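Local coordinates for hypothetical protein TM1010 (Thermotoga maritima, PDB 2F4P) that is of unknown function but carries a cupin domain, a small beta-barrel fold built of antiparallel strands, at residues 21-26 and 30-35; 80-83 and 87-90; 109-114 and 138-143. All coordinates share one frame; numbering follows the deposited sequence.

From the N terminus, interaction 1 comes first: the chain returns through residues 24-32, so that strand 33-37 pairs with the short strand 22-23, an outermost strand of one sheet of the cupin fold. Interaction 2 closes the next short loop, a beta hairpin between strands 78-83 and 89-92. Interaction 3 spans 23 intervening residues, including strands 115-121 and 130-131, and brings the C-terminal helix 137-144 back to the turn after strand 105-109. The three follow one another in series and none crosses another. Interactions 2 and 3 touch, Phe80 packing against Ala110 and Ala143, whereas interaction 1 lies about 20 Å from interaction 2, centre to centre.

Interaction 1. Residues 21-26 and 30-35; sequences GSKGSS and TGNVWV
Ser22 and Val35 form the hydrogen-bonded pair of a short antiparallel bridge that makes strand 22-23 the outermost strand of a sheet in this cupin fold. Ser22 N gives a hydrogen bond to Val35 O, and Val35 N returns one to Ser22 O, at 3.0 Å. Ser22 OG, set by a chi1 of 54° between its own backbone N and carbonyl carbon, adds a weak bond to Val35 O. The next pair, Lys23 with Trp34, is non-hydrogen-bonded, and both side chains emerge on the same face of the sheet. There the aliphatic part of Lys23 runs obliquely past the six-membered ring of Trp34: in the one of the two indole conformers described here, Lys23 CB and CD both lie 3.6 Å from Trp34 CZ3. The lysine chain bends at its last torsion, and Lys23 NZ donates a hydrogen bond to Asn32 OD1 at 3.0 Å, tilted only modestly from the amide carbonyl plane. Lys23 NZ is 5.8 Å from the centroid of the Trp34 six-membered ring, so any cation-pi attraction is weak.

Beyond the bridge the two chains stay close: Gly24 N donates to Val33 O at 2.7 Å. Gly21 passes tightly against Val35, and its backbone angles suit glycine alone. Strand 49-55 flanks the far side of strand 33-37, through a backbone pairing of Trp34 with Val54 and packing of Val33 on Val53 and Phe55. In the same conformer, Trp34 NE1 has a weak hydrogen bond to Glu56 OE2 in the neighbouring loop. Where the two segments diverge, a single water joins them, accepting from Val33 N at 3.0 Å and from Lys23 NZ at 2.9 Å.

Interaction 2. Residues 80-83 and 87-90; sequences FYQE and PARI. With EDO (1,2-ethanediol), chain F; EDO (1,2-ethanediol), chain G.
Phe80 and Ile90 lie side by side and point the same way from a non-hydrogen-bonded antiparallel pair, with Phe80 CE2 3.7 Å from Ile90 CG1. The methyl of Ala88 approaches the same ring obliquely near CD2. A chi1 of -70° puts Phe80 CG beside the backbone N and anti to the carbonyl carbon, which turns the ring toward Ala88 and Ile90, while Ala110, Pro111 and Thr144 also pack on it.

Tyr81 and Arg89 point to the other face. Both place CG anti to the backbone N, and the fully extended arginine leads away, so that Arg89 CB and CD each pass 4.4 Å from Tyr81 CD2 while the guanidinium moves off. There NH2 is hydrogen-bonded to Val96 O. At the other end of the phenol, Tyr81 OH donates to Glu83 OE2 at 2.6 Å, the carboxylate oxygen accepting through its anti lone pair and fixing the hydroxyl. Gln82 CB lies 4.0 Å from Ala88 CB, and the glutamine chain extends beyond it: Gln82 NE2 is hydrogen-bonded to Lys86 O, and Gln82 OE1 to Trp106 NE1.

Two 1,2-ethanediol molecules, probably from the crystallisation liquor, each bridge the two segments. Toward the hairpin loop, O2 of one accepts from Glu83 N at 2.9 Å and donates to Pro87 O; beside the close Gln82-Ala88 pair, the other accepts from Gln82 NE2 through O2 and from Ala88 N through O1.

In the backbone, Tyr81 N donates to Arg89 O, and Arg89 N to Tyr81 O at 2.7 Å, an antiparallel hydrogen-bonded pair. With just three residues between the segments, strands 78-83 and 89-92 form a beta hairpin within the cupin domain.

Interaction 3. Residues 109-114 and 138-143; sequences AAPDEE and EEYRKA
The C-terminal helix 137-144 meets the turn that follows strand 105-109 through one side chain, Tyr140, which reaches from the helix to the backbone of Ala109. With CG anti to the backbone N (chi1 -177°), the phenol extends outward from the helix and its hydroxyl arrives at the chain just where the strand ends. Tyr140 OH donates a hydrogen bond to Ala109 O at 2.6 Å. The carbonyl oxygen lies at the ring edge, in the ring plane, whereas the hydroxyl sits above the carbonyl plane, 37° out of it.

The Tyr140 hydroxyl oxygen also packs against the start of the turn: Ala110 C is 3.1 Å from Tyr140 OH, and Pro111 CD is 3.5 Å from it. The proline ring crosses the phenol obliquely, with Pro111 CG 4.3 Å from Tyr140 CE2. The hydrogen bond to Ala109 O fixes the hydroxyl beside the proline.

Around this contact, Arg60 of strand 60-65 makes a cation-pi interaction with Tyr140, and Glu139 OE1 is hydrogen-bonded to Trp63 NE1 of the same strand. Ala110 packs on Lys78 of strand 78-83, while Ala143 rests on Gln82; the helix packs beside strands 60-65 and 78-83.

Interaction 1. Residues 21-26 and 30-35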
ATOM      1  N   GLY A  21       1.407  13.871 -10.253  1.00 46.13           N
ATOM      2  CA  GLY A  21       1.849  12.654 -10.918  1.00 41.27           C
ATOM      3  C   GLY A  21       1.867  12.868 -12.418  1.00 39.44           C
ATOM      4  O   GLY A  21       1.624  13.971 -12.909  1.00 37.54           O
ATOM      5  N   SER A  22       2.192  11.820 -13.158  1.00 39.99           N
ATOM      6  CA  SER A  22       2.157  11.903 -14.606  1.00 43.21           C
ATOM      7  C   SER A  22       0.745  11.573 -15.081  1.00 42.22           C
ATOM      8  O   SER A  22       0.080  10.673 -14.541  1.00 40.30           O
ATOM      9  CB  SER A  22       3.165  10.943 -15.221  1.00 43.49           C
ATOM     10  OG  SER A  22       2.928   9.658 -14.727  1.00 49.86           O
ATOM     11  N   LYS A  23       0.299  12.290 -16.103  1.00 40.59           N
ATOM     12  CA  LYS A  23      -1.051  12.142 -16.594  1.00 40.56           C
ATOM     13  C   LYS A  23      -1.144  10.780 -17.238  1.00 39.00           C
ATOM     14  O   LYS A  23      -0.263  10.403 -18.008  1.00 36.88           O
ATOM     15  CB  LYS A  23      -1.408  13.232 -17.602  1.00 41.91           C
ATOM     16  CG  LYS A  23      -2.900  13.253 -17.948  1.00 43.89           C
ATOM     17  CD  LYS A  23      -3.384  14.608 -18.466  1.00 48.99           C
ATOM     18  CE  LYS A  23      -4.919  14.655 -18.564  1.00 49.72           C
ATOM     19  NZ  LYS A  23      -5.433  13.535 -19.416  1.00 51.85           N
ATOM     20  N   GLY A  24      -2.200  10.044 -16.897  1.00 37.64           N
ATOM     21  CA  GLY A  24      -2.474   8.741 -17.485  1.00 37.88           C
ATOM     22  C   GLY A  24      -2.639   8.791 -18.983  1.00 37.69           C
ATOM     23  O   GLY A  24      -3.380   9.607 -19.500  1.00 36.04           O
ATOM     24  N   SER A  25      -1.937   7.906 -19.682  1.00 40.11           N
ATOM     25  CA  SER A  25      -2.011   7.860 -21.134  1.00 41.56           C
ATOM     26  C   SER A  25      -3.376   7.356 -21.557  1.00 40.63           C
ATOM     27  O   SER A  25      -3.943   6.461 -20.931  1.00 40.35           O
ATOM     28  CB  SER A  25      -0.937   6.929 -21.720  1.00 42.54           C
ATOM     29  OG  SER A  25      -1.201   6.717 -23.100  1.00 44.34           O
ATOM     30  N   SER A  26      -3.891   7.938 -22.633  1.00 40.88           N
ATOM     31  CA  SER A  26      -5.135   7.477 -23.252  1.00 42.61           C
ATOM     32  C   SER A  26      -5.029   6.049 -23.782  1.00 41.72           C
ATOM     33  O   SER A  26      -6.051   5.454 -24.096  1.00 43.43           O
ATOM     34  CB  SER A  26      -5.551   8.405 -24.384  1.00 43.21           C
ATOM     35  OG  SER A  26      -4.517   8.509 -25.337  1.00 47.53           O
ATOM     36  N   THR A  30      -9.384   6.115 -19.686  1.00 38.59           N
ATOM     37  CA  THR A  30     -10.412   6.998 -20.207  1.00 39.79           C
ATOM     38  C   THR A  30     -10.550   8.154 -19.238  1.00 38.16           C
ATOM     39  O   THR A  30     -10.678   7.962 -18.024  1.00 36.73           O
ATOM     40  CB  THR A  30     -11.771   6.259 -20.279  1.00 41.24           C
ATOM     41  OG1 THR A  30     -11.658   5.135 -21.159  1.00 44.81           O
ATOM     42  CG2 THR A  30     -12.887   7.174 -20.735  1.00 44.18           C
ATOM     43  N   GLY A  31     -10.496   9.372 -19.761  1.00 35.17           N
ATOM     44  CA  GLY A  31     -10.573  10.553 -18.912  1.00 33.34           C
ATOM     45  C   GLY A  31      -9.264  10.940 -18.221  1.00 36.20           C
ATOM     46  O   GLY A  31      -8.181  10.495 -18.604  1.00 35.50           O
ATOM     47  N   ASN A  32      -9.381  11.799 -17.208  1.00 35.18           N
ATOM     48  CA  ASN A  32      -8.232  12.439 -16.584  1.00 34.46           C
ATOM     49  C   ASN A  32      -7.816  11.673 -15.348  1.00 36.95           C
ATOM     50  O   ASN A  32      -8.580  11.562 -14.392  1.00 35.38           O
ATOM     51  CB  ASN A  32      -8.553  13.896 -16.242  1.00 36.05           C
ATOM     52  CG  ASN A  32      -8.770  14.733 -17.481  1.00 42.24           C
ATOM     53  OD1 ASN A  32      -8.077  14.541 -18.495  1.00 39.15           O
ATOM     54  ND2 ASN A  32      -9.746  15.640 -17.430  1.00 40.29           N
ATOM     55  N   VAL A  33      -6.587  11.157 -15.383  1.00 34.93           N
ATOM     56  CA  VAL A  33      -6.052  10.301 -14.313  1.00 36.15           C
ATOM     57  C   VAL A  33      -4.615  10.747 -14.085  1.00 36.06           C
ATOM     58  O   VAL A  33      -3.933  11.094 -15.045  1.00 36.68           O
ATOM     59  CB  VAL A  33      -6.031   8.836 -14.769  1.00 34.48           C
ATOM     60  CG1 VAL A  33      -5.386   7.893 -13.709  1.00 39.36           C
ATOM     61  CG2 VAL A  33      -7.437   8.369 -15.105  1.00 37.43           C
ATOM     62  N   TRP A  34      -4.169  10.752 -12.834  1.00 36.48           N
ATOM     63  CA  TRP A  34      -2.801  11.111 -12.448  0.50 38.65           C
ATOM     64  C   TRP A  34      -2.211   9.925 -11.665  1.00 38.30           C
ATOM     65  O   TRP A  34      -2.846   9.476 -10.715  1.00 37.40           O
ATOM     66  CB  TRP A  34      -2.826  12.361 -11.553  0.50 41.56           C
ATOM     67  CG  TRP A  34      -3.803  13.423 -12.033  0.50 45.40           C
ATOM     68  CD1 TRP A  34      -5.052  13.704 -11.530  0.50 43.07           C
ATOM     69  CD2 TRP A  34      -3.610  14.300 -13.138  0.50 41.62           C
ATOM     70  NE1 TRP A  34      -5.636  14.710 -12.266  0.50 43.97           N
ATOM     71  CE2 TRP A  34      -4.772  15.091 -13.259  0.50 40.25           C
ATOM     72  CE3 TRP A  34      -2.564  14.487 -14.047  0.50 47.89           C
ATOM     73  CZ2 TRP A  34      -4.910  16.059 -14.244  0.50 45.11           C
ATOM     74  CZ3 TRP A  34      -2.698  15.449 -15.019  0.50 45.89           C
ATOM     75  CH2 TRP A  34      -3.861  16.234 -15.110  0.50 46.54           C
ATOM     76  N   VAL A  35      -1.028   9.466 -12.052  1.00 39.60           N
ATOM     77  CA  VAL A  35      -0.347   8.338 -11.416  1.00 39.13           C
ATOM     78  C   VAL A  35       1.011   8.772 -10.824  1.00 38.56           C
ATOM     79  O   VAL A  35       1.823   9.389 -11.512  1.00 38.92           O
ATOM     80  CB  VAL A  35      -0.096   7.220 -12.440  1.00 40.12           C
ATOM     81  CG1 VAL A  35       0.546   6.011 -11.745  1.00 40.97           C
ATOM     82  CG2 VAL A  35      -1.416   6.818 -13.151  1.00 43.61           C
TER
HETATM   83  O   HOH W   1      -5.442  10.886 -18.177  1.00 31.78           O

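Interaction 2. Residues 80-83 and 87-90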
ATOM      1  N   PHE A  80     -15.607   2.718  -8.504  1.00 36.47           N
ATOM      2  CA  PHE A  80     -16.167   1.449  -8.922  1.00 38.12           C
ATOM      3  C   PHE A  80     -15.071   0.504  -9.348  1.00 37.61           C
ATOM      4  O   PHE A  80     -14.057   0.931  -9.917  1.00 36.03           O
ATOM      5  CB  PHE A  80     -17.123   1.642 -10.099  1.00 37.55           C
ATOM      6  CG  PHE A  80     -18.363   2.330  -9.718  1.00 38.78           C
ATOM      7  CD1 PHE A  80     -18.394   3.720  -9.630  1.00 36.26           C
ATOM      8  CD2 PHE A  80     -19.497   1.619  -9.404  1.00 41.39           C
ATOM      9  CE1 PHE A  80     -19.570   4.376  -9.253  1.00 38.21           C
ATOM     10  CE2 PHE A  80     -20.654   2.263  -9.031  1.00 39.72           C
ATOM     11  CZ  PHE A  80     -20.691   3.651  -8.957  1.00 40.77           C
ATOM     12  N   TYR A  81     -15.306  -0.773  -9.044  1.00 39.37           N
ATOM     13  CA  TYR A  81     -14.507  -1.890  -9.501  1.00 37.83           C
ATOM     14  C   TYR A  81     -15.445  -2.906 -10.164  1.00 39.02           C
ATOM     15  O   TYR A  81     -16.484  -3.223  -9.631  1.00 39.03           O
ATOM     16  CB  TYR A  81     -13.777  -2.541  -8.327  1.00 38.33           C
ATOM     17  CG  TYR A  81     -13.140  -3.888  -8.612  1.00 33.11           C
ATOM     18  CD1 TYR A  81     -11.998  -4.000  -9.399  1.00 36.84           C
ATOM     19  CD2 TYR A  81     -13.704  -5.066  -8.115  1.00 36.77           C
ATOM     20  CE1 TYR A  81     -11.413  -5.217  -9.647  1.00 37.31           C
ATOM     21  CE2 TYR A  81     -13.119  -6.303  -8.376  1.00 36.84           C
ATOM     22  CZ  TYR A  81     -11.972  -6.374  -9.141  1.00 38.07           C
ATOM     23  OH  TYR A  81     -11.374  -7.593  -9.405  1.00 37.81           O
ATOM     24  N   GLN A  82     -15.071  -3.398 -11.335  1.00 37.12           N
ATOM     25  CA  GLN A  82     -15.881  -4.380 -12.026  1.00 36.61           C
ATOM     26  C   GLN A  82     -15.037  -5.417 -12.726  1.00 37.59           C
ATOM     27  O   GLN A  82     -14.142  -5.074 -13.498  1.00 36.69           O
ATOM     28  CB  GLN A  82     -16.776  -3.711 -13.045  1.00 37.50           C
ATOM     29  CG  GLN A  82     -17.688  -4.719 -13.800  1.00 38.93           C
ATOM     30  CD  GLN A  82     -18.786  -4.029 -14.591  1.00 39.49           C
ATOM     31  OE1 GLN A  82     -18.518  -3.153 -15.427  1.00 39.01           O
ATOM     32  NE2 GLN A  82     -20.035  -4.432 -14.351  1.00 41.89           N
ATOM     33  N   GLU A  83     -15.370  -6.683 -12.476  1.00 37.70           N
ATOM     34  CA  GLU A  83     -14.840  -7.818 -13.219  1.00 38.63           C
ATOM     35  C   GLU A  83     -15.702  -8.127 -14.440  1.00 39.08           C
ATOM     36  O   GLU A  83     -16.914  -7.944 -14.430  1.00 38.29           O
ATOM     37  CB  GLU A  83     -14.739  -9.042 -12.293  1.00 39.33           C
ATOM     38  CG  GLU A  83     -13.748  -8.800 -11.165  1.00 36.26           C
ATOM     39  CD  GLU A  83     -13.697  -9.871 -10.125  1.00 40.71           C
ATOM     40  OE1 GLU A  83     -14.375 -10.896 -10.315  1.00 36.77           O
ATOM     41  OE2 GLU A  83     -12.920  -9.700  -9.146  1.00 38.98           O
ATOM     42  N   PRO A  87     -21.414  -7.922 -11.673  1.00 41.16           N
ATOM     43  CA  PRO A  87     -21.901  -6.613 -11.228  1.00 42.29           C
ATOM     44  C   PRO A  87     -20.762  -5.785 -10.648  1.00 41.12           C
ATOM     45  O   PRO A  87     -19.900  -6.330  -9.953  1.00 40.45           O
ATOM     46  CB  PRO A  87     -22.874  -6.973 -10.101  1.00 43.74           C
ATOM     47  CG  PRO A  87     -23.272  -8.351 -10.365  1.00 45.01           C
ATOM     48  CD  PRO A  87     -22.030  -9.001 -10.887  1.00 44.85           C
ATOM     49  N   ALA A  88     -20.766  -4.481 -10.918  1.00 39.23           N
ATOM     50  CA  ALA A  88     -19.774  -3.582 -10.350  1.00 40.82           C
ATOM     51  C   ALA A  88     -19.896  -3.456  -8.824  1.00 43.57           C
ATOM     52  O   ALA A  88     -20.983  -3.573  -8.261  1.00 44.68           O
ATOM     53  CB  ALA A  88     -19.875  -2.250 -10.990  1.00 41.80           C
ATOM     54  N   ARG A  89     -18.758  -3.235  -8.186  1.00 41.55           N
ATOM     55  CA  ARG A  89     -18.623  -3.020  -6.744  1.00 42.42           C
ATOM     56  C   ARG A  89     -18.326  -1.521  -6.508  1.00 40.51           C
ATOM     57  O   ARG A  89     -17.444  -0.945  -7.148  1.00 39.73           O
ATOM     58  CB  ARG A  89     -17.457  -3.883  -6.214  1.00 41.43           C
ATOM     59  CG  ARG A  89     -16.952  -3.558  -4.793  1.00 41.59           C
ATOM     60  CD  ARG A  89     -15.817  -4.516  -4.349  1.00 47.34           C
ATOM     61  NE  ARG A  89     -15.260  -4.097  -3.062  1.00 47.49           N
ATOM     62  CZ  ARG A  89     -14.251  -4.697  -2.425  1.00 49.29           C
ATOM     63  NH1 ARG A  89     -13.641  -5.760  -2.947  1.00 48.07           N
ATOM     64  NH2 ARG A  89     -13.836  -4.211  -1.259  1.00 49.66           N
ATOM     65  N   ILE A  90     -19.054  -0.903  -5.585  1.00 40.17           N
ATOM     66  CA  ILE A  90     -18.840   0.499  -5.237  1.00 41.20           C
ATOM     67  C   ILE A  90     -17.697   0.561  -4.225  1.00 40.15           C
ATOM     68  O   ILE A  90     -17.652  -0.235  -3.295  1.00 38.93           O
ATOM     69  CB  ILE A  90     -20.118   1.138  -4.625  1.00 43.06           C
ATOM     70  CG1 ILE A  90     -21.268   1.062  -5.630  1.00 46.50           C
ATOM     71  CG2 ILE A  90     -19.857   2.579  -4.233  1.00 42.26           C
ATOM     72  CD1 ILE A  90     -22.666   1.200  -4.985  1.00 50.58           C
TER
HETATM   73  C1  EDO F 137     -16.767  -8.095  -8.215  1.00 34.67           C
HETATM   74  O1  EDO F 137     -16.397  -7.598  -6.924  1.00 38.47           O
HETATM   75  C2  EDO F 137     -16.869  -6.854  -9.086  1.00 33.59           C
HETATM   76  O2  EDO F 137     -17.277  -7.169 -10.409  1.00 23.83           O
HETATM   77  C1  EDO G 138     -22.917  -3.012 -13.439  1.00 36.74           C
HETATM   78  O1  EDO G 138     -23.026  -3.597 -12.159  1.00 34.05           O
HETATM   79  C2  EDO G 138     -23.229  -3.967 -14.569  1.00 40.09           C
HETATM   80  O2  EDO G 138     -22.605  -3.424 -15.728  1.00 40.51           O

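Interaction 3. Residues 109-114 and 138-143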
ATOM      1  N   ALA A 109     -13.307   6.185 -11.150  1.00 36.32           N
ATOM      2  CA  ALA A 109     -14.066   7.069 -10.302  1.00 34.34           C
ATOM      3  C   ALA A 109     -15.539   6.916 -10.567  1.00 36.39           C
ATOM      4  O   ALA A 109     -15.965   6.404 -11.611  1.00 38.10           O
ATOM      5  CB  ALA A 109     -13.648   8.493 -10.532  1.00 35.64           C
ATOM      6  N   ALA A 110     -16.319   7.407  -9.617  1.00 35.75           N
ATOM      7  CA  ALA A 110     -17.736   7.645  -9.825  1.00 36.32           C
ATOM      8  C   ALA A 110     -17.962   8.778 -10.847  1.00 36.43           C
ATOM      9  O   ALA A 110     -17.058   9.561 -11.127  1.00 36.38           O
ATOM     10  CB  ALA A 110     -18.391   8.007  -8.479  1.00 37.18           C
ATOM     11  N   PRO A 111     -19.166   8.855 -11.430  1.00 37.39           N
ATOM     12  CA  PRO A 111     -19.440   9.932 -12.380  1.00 37.95           C
ATOM     13  C   PRO A 111     -19.314  11.343 -11.778  1.00 38.60           C
ATOM     14  O   PRO A 111     -19.087  12.316 -12.514  1.00 38.32           O
ATOM     15  CB  PRO A 111     -20.892   9.679 -12.815  1.00 40.56           C
ATOM     16  CG  PRO A 111     -21.243   8.329 -12.365  1.00 40.20           C
ATOM     17  CD  PRO A 111     -20.287   7.905 -11.303  1.00 38.78           C
ATOM     18  N   ASP A 112     -19.477  11.458 -10.461  1.00 37.46           N
ATOM     19  CA  ASP A 112     -19.598  12.781  -9.823  1.00 37.83           C
ATOM     20  C   ASP A 112     -18.734  12.952  -8.592  1.00 35.47           C
ATOM     21  O   ASP A 112     -18.995  13.832  -7.764  1.00 33.90           O
ATOM     22  CB  ASP A 112     -21.058  13.038  -9.470  1.00 39.30           C
ATOM     23  CG  ASP A 112     -21.638  11.985  -8.542  1.00 42.14           C
ATOM     24  OD1 ASP A 112     -20.902  11.084  -8.078  1.00 48.38           O
ATOM     25  OD2 ASP A 112     -22.861  12.052  -8.304  1.00 45.38           O
ATOM     26  N   GLU A 113     -17.697  12.119  -8.495  1.00 38.57           N
ATOM     27  CA  GLU A 113     -16.739  12.185  -7.414  1.00 38.08           C
ATOM     28  C   GLU A 113     -15.433  11.515  -7.827  1.00 36.22           C
ATOM     29  O   GLU A 113     -15.434  10.504  -8.518  1.00 33.62           O
ATOM     30  CB  GLU A 113     -17.319  11.521  -6.151  1.00 37.79           C
ATOM     31  CG  GLU A 113     -16.526  11.752  -4.908  1.00 39.72           C
ATOM     32  CD  GLU A 113     -17.260  11.346  -3.618  1.00 46.43           C
ATOM     33  OE1 GLU A 113     -18.463  10.994  -3.667  1.00 44.63           O
ATOM     34  OE2 GLU A 113     -16.611  11.371  -2.548  1.00 47.23           O
ATOM     35  N   GLU A 114     -14.317  12.066  -7.358  1.00 34.94           N
ATOM     36  CA  GLU A 114     -13.013  11.502  -7.650  1.00 38.21           C
ATOM     37  C   GLU A 114     -12.794  10.209  -6.847  1.00 36.01           C
ATOM     38  O   GLU A 114     -13.465   9.961  -5.828  1.00 33.70           O
ATOM     39  CB  GLU A 114     -11.928  12.532  -7.333  1.00 39.67           C
ATOM     40  CG  GLU A 114     -11.574  12.562  -5.873  1.00 45.59           C
ATOM     41  CD  GLU A 114     -10.799  13.780  -5.481  1.00 51.61           C
ATOM     42  OE1 GLU A 114     -10.061  14.341  -6.331  1.00 68.79           O
ATOM     43  OE2 GLU A 114     -10.964  14.180  -4.305  1.00 69.61           O
ATOM     44  N   GLU A 138     -21.616   3.065 -22.464  1.00 36.98           N
ATOM     45  CA  GLU A 138     -22.728   2.205 -22.069  1.00 36.74           C
ATOM     46  C   GLU A 138     -22.338   1.284 -20.917  1.00 37.26           C
ATOM     47  O   GLU A 138     -23.092   1.162 -19.943  1.00 36.64           O
ATOM     48  CB  GLU A 138     -23.227   1.371 -23.262  1.00 36.53           C
ATOM     49  N   GLU A 139     -21.165   0.643 -21.015  1.00 36.75           N
ATOM     50  CA  GLU A 139     -20.697  -0.189 -19.918  1.00 36.43           C
ATOM     51  C   GLU A 139     -20.595   0.676 -18.661  1.00 37.33           C
ATOM     52  O   GLU A 139     -21.087   0.280 -17.609  1.00 38.50           O
ATOM     53  CB  GLU A 139     -19.367  -0.896 -20.251  1.00 36.71           C
ATOM     54  CG  GLU A 139     -19.536  -2.037 -21.268  1.00 33.48           C
ATOM     55  CD  GLU A 139     -18.217  -2.636 -21.764  1.00 35.57           C
ATOM     56  OE1 GLU A 139     -17.181  -1.961 -21.695  1.00 38.42           O
ATOM     57  OE2 GLU A 139     -18.228  -3.783 -22.268  1.00 36.61           O
ATOM     58  N   TYR A 140     -20.018   1.877 -18.778  1.00 38.10           N
ATOM     59  CA  TYR A 140     -19.793   2.723 -17.586  1.00 37.95           C
ATOM     60  C   TYR A 140     -21.116   3.213 -17.006  1.00 37.10           C
ATOM     61  O   TYR A 140     -21.353   3.113 -15.799  1.00 36.37           O
ATOM     62  CB  TYR A 140     -18.845   3.888 -17.901  1.00 36.40           C
ATOM     63  CG  TYR A 140     -18.512   4.774 -16.711  1.00 35.61           C
ATOM     64  CD1 TYR A 140     -17.604   4.352 -15.730  1.00 38.73           C
ATOM     65  CD2 TYR A 140     -19.096   6.029 -16.574  1.00 35.37           C
ATOM     66  CE1 TYR A 140     -17.295   5.146 -14.648  1.00 35.37           C
ATOM     67  CE2 TYR A 140     -18.796   6.838 -15.505  1.00 36.02           C
ATOM     68  CZ  TYR A 140     -17.901   6.394 -14.536  1.00 34.25           C
ATOM     69  OH  TYR A 140     -17.616   7.208 -13.481  1.00 31.28           O
ATOM     70  N   ARG A 141     -21.985   3.723 -17.864  1.00 35.70           N
ATOM     71  CA  ARG A 141     -23.293   4.193 -17.430  1.00 36.58           C
ATOM     72  C   ARG A 141     -24.038   3.057 -16.721  1.00 36.96           C
ATOM     73  O   ARG A 141     -24.536   3.238 -15.610  1.00 35.43           O
ATOM     74  CB  ARG A 141     -24.086   4.697 -18.632  1.00 36.17           C
ATOM     75  CG  ARG A 141     -25.453   5.308 -18.313  1.00 36.85           C
ATOM     76  CD  ARG A 141     -26.168   5.715 -19.595  1.00 38.53           C
ATOM     77  NE  ARG A 141     -25.972   4.738 -20.667  1.00 40.60           N
ATOM     78  CZ  ARG A 141     -26.583   3.554 -20.753  1.00 42.96           C
ATOM     79  NH1 ARG A 141     -27.457   3.159 -19.824  1.00 41.27           N
ATOM     80  NH2 ARG A 141     -26.313   2.754 -21.784  1.00 41.09           N
ATOM     81  N   LYS A 142     -24.079   1.877 -17.339  1.00 37.04           N
ATOM     82  CA  LYS A 142     -24.826   0.760 -16.745  1.00 38.60           C
ATOM     83  C   LYS A 142     -24.225   0.339 -15.415  1.00 36.60           C
ATOM     84  O   LYS A 142     -24.947   0.001 -14.486  1.00 37.21           O
ATOM     85  CB  LYS A 142     -24.905  -0.444 -17.677  1.00 38.57           C
ATOM     86  CG  LYS A 142     -25.873  -0.295 -18.810  1.00 40.73           C
ATOM     87  CD  LYS A 142     -25.901  -1.560 -19.656  1.00 40.96           C
ATOM     88  N   ALA A 143     -22.900   0.373 -15.330  1.00 36.76           N
ATOM     89  CA  ALA A 143     -22.200   0.082 -14.100  1.00 37.34           C
ATOM     90  C   ALA A 143     -22.447   1.093 -12.994  1.00 37.96           C
ATOM     91  O   ALA A 143     -22.513   0.707 -11.828  1.00 37.30           O
ATOM     92  CB  ALA A 143     -20.686  -0.062 -14.364  1.00 39.17           C
TER